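Local coordinates for protein peptidase S8 and S53, subtilisin, kexin, sedolisin (Mycobacterium smegmatis, PDB 4KG7) that probably acts as a subtilisin-like serine endopeptidase (mycosin) of the ESX-3 type VII secretion system at the mycobacterial cell membrane, at residues 328-332 with 344-348; 331-336 with 372-376. All blocks are in the same frame, centred on the assembly; numbering follows the deposited sequence.

Contact 1 of 2, residues 328-332 with 344-348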
# COMPACT_ATOMS: atom_id res chain seq x y z
N VAL A 328 -6.23 -6.51 -6.99
CA VAL A 328 -7.64 -6.83 -7.18
C VAL A 328 -8.42 -5.67 -7.76
O VAL A 328 -9.25 -5.86 -8.63
CB VAL A 328 -8.32 -7.32 -5.88
CG1 VAL A 328 -9.77 -7.68 -6.13
CG2 VAL A 328 -7.64 -8.55 -5.33
N ALA A 329 -8.14 -4.46 -7.28
CA ALA A 329 -8.74 -3.26 -7.86
C ALA A 329 -8.44 -3.16 -9.36
O ALA A 329 -9.32 -2.84 -10.13
CB ALA A 329 -8.31 -1.99 -7.14
N ALA A 330 -7.21 -3.45 -9.77
CA ALA A 330 -6.86 -3.43 -11.19
C ALA A 330 -7.68 -4.48 -11.95
O ALA A 330 -8.13 -4.21 -13.07
CB ALA A 330 -5.36 -3.66 -11.41
N LEU A 331 -7.85 -5.67 -11.38
CA LEU A 331 -8.71 -6.68 -12.04
C LEU A 331 -10.11 -6.11 -12.27
O LEU A 331 -10.71 -6.26 -13.35
CB LEU A 331 -8.80 -7.96 -11.21
CG LEU A 331 -7.50 -8.74 -11.05
CD1 LEU A 331 -7.80 -10.10 -10.40
CD2 LEU A 331 -6.70 -8.89 -12.34
N VAL A 332 -10.66 -5.51 -11.22
CA VAL A 332 -12.04 -5.02 -11.25
C VAL A 332 -12.17 -3.88 -12.27
O VAL A 332 -13.12 -3.84 -13.03
CB VAL A 332 -12.51 -4.59 -9.84
CG1 VAL A 332 -13.82 -3.82 -9.91
CG2 VAL A 332 -12.67 -5.82 -8.95
N VAL A 344 -15.84 1.27 -7.58
CA VAL A 344 -14.91 0.18 -7.45
C VAL A 344 -14.66 -0.15 -5.99
O VAL A 344 -14.67 -1.32 -5.60
CB VAL A 344 -13.57 0.50 -8.16
CG1 VAL A 344 -12.50 -0.55 -7.85
CG2 VAL A 344 -13.76 0.61 -9.67
N VAL A 345 -14.47 0.89 -5.18
CA VAL A 345 -14.28 0.68 -3.75
C VAL A 345 -15.52 -0.01 -3.14
O VAL A 345 -15.42 -0.93 -2.37
CB VAL A 345 -13.90 2.00 -3.03
CG1 VAL A 345 -13.98 1.83 -1.51
CG2 VAL A 345 -12.51 2.44 -3.47
N HIS A 346 -16.71 0.46 -3.49
CA HIS A 346 -17.95 -0.15 -3.01
C HIS A 346 -18.02 -1.63 -3.39
O HIS A 346 -18.39 -2.47 -2.58
CB HIS A 346 -19.15 0.61 -3.61
CG HIS A 346 -20.48 0.04 -3.23
ND1 HIS A 346 -21.12 0.34 -2.05
CD2 HIS A 346 -21.29 -0.81 -3.89
CE1 HIS A 346 -22.29 -0.28 -2.01
NE2 HIS A 346 -22.40 -1.02 -3.10
N ARG A 347 -17.66 -1.94 -4.61
CA ARG A 347 -17.68 -3.32 -5.08
C ARG A 347 -16.70 -4.18 -4.25
O ARG A 347 -16.99 -5.33 -3.91
CB ARG A 347 -17.33 -3.30 -6.55
CG ARG A 347 -17.23 -4.63 -7.24
CD ARG A 347 -17.19 -4.42 -8.75
NE ARG A 347 -18.53 -4.21 -9.31
CZ ARG A 347 -19.34 -5.17 -9.74
NH1 ARG A 347 -19.00 -6.46 -9.67
NH2 ARG A 347 -20.53 -4.83 -10.22
N LEU A 348 -15.51 -3.64 -3.97
CA LEU A 348 -14.52 -4.39 -3.22
C LEU A 348 -15.01 -4.64 -1.81
O LEU A 348 -14.87 -5.75 -1.26
CB LEU A 348 -13.21 -3.62 -3.21
CG LEU A 348 -12.47 -3.55 -4.55
CD1 LEU A 348 -11.29 -2.62 -4.44
CD2 LEU A 348 -12.01 -4.93 -5.00
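With chi1 at 168°, Val332 sets CG1 opposite its own backbone N and spreads its two methyls over different neighbours on helix 341-350, CG1 toward Val344 and Arg347 and CG2 toward Leu348. Leu348 answers with chi1 near -71°, which puts its fork between Val328, Ala329 and Val332 of helix 318-335. There Leu348 CD2 lies 3.7 Å from Val328 CG1 and 4.1 Å from Val332 CG2, while the other branch, CD1, rests 4.1 Å from Ala329 CB. Leu348 runs alongside Val328 and Val332, pointing the other way from each, and meets them flank to flank. At the other end of the patch, Val332 CG1 packs 4.1 Å from Val344 CG1 and is met more closely by Arg347 CD, at 3.6 Å.

The segment axes approach to 10.4 Å at 115° between their chain directions, a steep crossing that confines contact to a compact patch. Both helices belong to the C-terminal part of the subtilisin fold; the first turn of helix 318-335 holds the predicted catalytic Ser319, but the patch lies far along the helix, away from that site. Val344 also touches Val209 of the parallel sheet, and Val328 meets Pro370.

Arg347 contributes only its aliphatic stem to this patch. Its NH1 bonds to the carbonyl oxygens of Ala373 and Trp376, and the side chain makes a cation-pi contact with Phe336. The interface therefore depends on buried hydrocarbon and shape, with the charged group turned out to partners at its border.

Contact 2 of 2, residues 331-336 with 372-376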
# COMPACT_ATOMS: atom_id res chain seq x y z
N LEU A 331 -7.85 -5.67 -11.38
CA LEU A 331 -8.71 -6.68 -12.04
C LEU A 331 -10.11 -6.11 -12.27
O LEU A 331 -10.71 -6.26 -13.35
CB LEU A 331 -8.80 -7.96 -11.21
CG LEU A 331 -7.50 -8.74 -11.05
CD1 LEU A 331 -7.80 -10.10 -10.40
CD2 LEU A 331 -6.70 -8.89 -12.34
N VAL A 332 -10.66 -5.51 -11.22
CA VAL A 332 -12.04 -5.02 -11.25
C VAL A 332 -12.17 -3.88 -12.27
O VAL A 332 -13.12 -3.84 -13.03
CB VAL A 332 -12.51 -4.59 -9.84
CG1 VAL A 332 -13.82 -3.82 -9.91
CG2 VAL A 332 -12.67 -5.82 -8.95
N ARG A 333 -11.21 -2.95 -12.27
CA ARG A 333 -11.29 -1.84 -13.23
C ARG A 333 -11.11 -2.27 -14.66
O ARG A 333 -11.68 -1.64 -15.56
CB ARG A 333 -10.31 -0.72 -12.88
CG ARG A 333 -10.46 -0.19 -11.47
CD ARG A 333 -10.04 1.26 -11.40
NE ARG A 333 -11.12 2.13 -11.85
CZ ARG A 333 -11.14 3.45 -11.67
NH1 ARG A 333 -10.08 4.07 -11.17
NH2 ARG A 333 -12.18 4.16 -12.03
N SER A 334 -10.35 -3.34 -14.91
CA SER A 334 -10.21 -3.87 -16.25
C SER A 334 -11.51 -4.51 -16.72
O SER A 334 -11.93 -4.31 -17.85
CB SER A 334 -9.07 -4.88 -16.31
OG SER A 334 -8.92 -5.44 -17.60
N LYS A 335 -12.14 -5.29 -15.86
CA LYS A 335 -13.38 -5.98 -16.23
C LYS A 335 -14.54 -5.00 -16.37
O LYS A 335 -15.39 -5.16 -17.28
CB LYS A 335 -13.75 -7.07 -15.23
CG LYS A 335 -15.06 -7.72 -15.63
CD LYS A 335 -15.33 -9.06 -15.02
CE LYS A 335 -16.66 -9.57 -15.53
NZ LYS A 335 -17.17 -10.71 -14.74
N PHE A 336 -14.56 -4.00 -15.49
CA PHE A 336 -15.64 -3.02 -15.47
C PHE A 336 -15.04 -1.62 -15.63
O PHE A 336 -14.96 -0.85 -14.67
CB PHE A 336 -16.41 -3.11 -14.17
CG PHE A 336 -17.00 -4.46 -13.89
CD1 PHE A 336 -18.10 -4.91 -14.57
CD2 PHE A 336 -16.47 -5.25 -12.89
CE1 PHE A 336 -18.63 -6.17 -14.30
CE2 PHE A 336 -17.01 -6.48 -12.60
CZ PHE A 336 -18.09 -6.94 -13.30
N ALA A 372 -15.80 -12.79 -6.16
CA ALA A 372 -17.07 -12.15 -5.81
C ALA A 372 -17.12 -10.72 -6.35
O ALA A 372 -18.13 -10.28 -6.89
CB ALA A 372 -17.27 -12.15 -4.31
N ALA A 373 -16.00 -10.00 -6.22
CA ALA A 373 -15.94 -8.62 -6.73
C ALA A 373 -16.10 -8.56 -8.24
O ALA A 373 -16.69 -7.62 -8.80
CB ALA A 373 -14.65 -7.95 -6.29
N LEU A 374 -15.60 -9.59 -8.92
CA LEU A 374 -15.62 -9.63 -10.35
C LEU A 374 -16.94 -10.13 -10.91
O LEU A 374 -17.18 -9.97 -12.09
CB LEU A 374 -14.46 -10.48 -10.87
CG LEU A 374 -13.10 -9.77 -10.71
CD1 LEU A 374 -11.97 -10.77 -10.75
CD2 LEU A 374 -12.88 -8.69 -11.76
N THR A 375 -17.79 -10.71 -10.08
CA THR A 375 -19.05 -11.27 -10.57
C THR A 375 -20.32 -10.67 -9.96
O THR A 375 -21.44 -11.00 -10.40
CB THR A 375 -19.06 -12.78 -10.34
OG1 THR A 375 -18.91 -13.05 -8.95
CG2 THR A 375 -17.94 -13.45 -11.10
N TRP A 376 -20.18 -9.82 -8.96
CA TRP A 376 -21.33 -9.21 -8.30
C TRP A 376 -22.14 -8.33 -9.25
O TRP A 376 -21.59 -7.64 -10.10
CB TRP A 376 -20.84 -8.38 -7.10
CG TRP A 376 -21.92 -7.70 -6.31
CD1 TRP A 376 -22.86 -8.30 -5.51
CD2 TRP A 376 -22.14 -6.29 -6.21
NE1 TRP A 376 -23.67 -7.33 -4.94
CE2 TRP A 376 -23.25 -6.10 -5.35
CE3 TRP A 376 -21.51 -5.17 -6.78
CZ2 TRP A 376 -23.75 -4.82 -5.05
CZ3 TRP A 376 -22.00 -3.90 -6.47
CH2 TRP A 376 -23.11 -3.74 -5.61
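Lys335 and Leu374 join the C-terminal ends of two helices of the subtilisin fold, the long helix 318-335 and the short helix 370-375 that closes the chain. Starting from the backbone, Lys335 CB lies 3.9 Å from Leu374 CD2. Because CG stands opposite the backbone N (chi1 179°), the chain turns across the Phe336 ring, Lys335 CG sitting 3.7 Å above its plane and over its centre. Fully extended beyond that point, the chain passes Leu374 CD2 with CD, and Lys335 CE comes within 3.5 Å of Leu374 O. Lys335 NZ then gives Leu374 O a hydrogen bond of 2.8 Å, with a C=O...N angle of 154° and the nitrogen tilted 26° out of the carbonyl plane; a weak hydrogen bond also links NZ to His61 ND1.

The rest of the contact is mostly apolar. Val332 CG2 packs 3.9 Å from Ala373 CB, and Leu374 is pressed against the helix backbone, its CD2 lying 3.6 Å from Leu331 O. Leu374 also touches Ala58 of helix 55-59. The carbonyl that receives the ammonium is approached by the aromatic ring as well: Phe336 turns its edge to it, CZ 3.4 Å from Leu374 O.

How the contacts relate
Helix 318-335 is the common element: contact 1 sets it against helix 341-350, contact 2 against helix 370-375, which follows helix 341-350 in the chain, and the centres of the two contacts are about 6 Å apart. Val332 takes part in both. Arg347 ties them together directly: Arg347 NH1 lies 2.7 Å from Ala373 O and 2.9 Å from Trp376 O, linking helix 341-350 to the C-terminal end of helix 370-375 and the residue after it. Neither contact reaches the predicted Asp73, His104 and Ser319 triad. Ser319 stands near the start of the shared helix, whereas both contacts gather about its C-terminal half; the centres of contacts 1 and 2 lie about 15 and 20 Å from the centre of the chain.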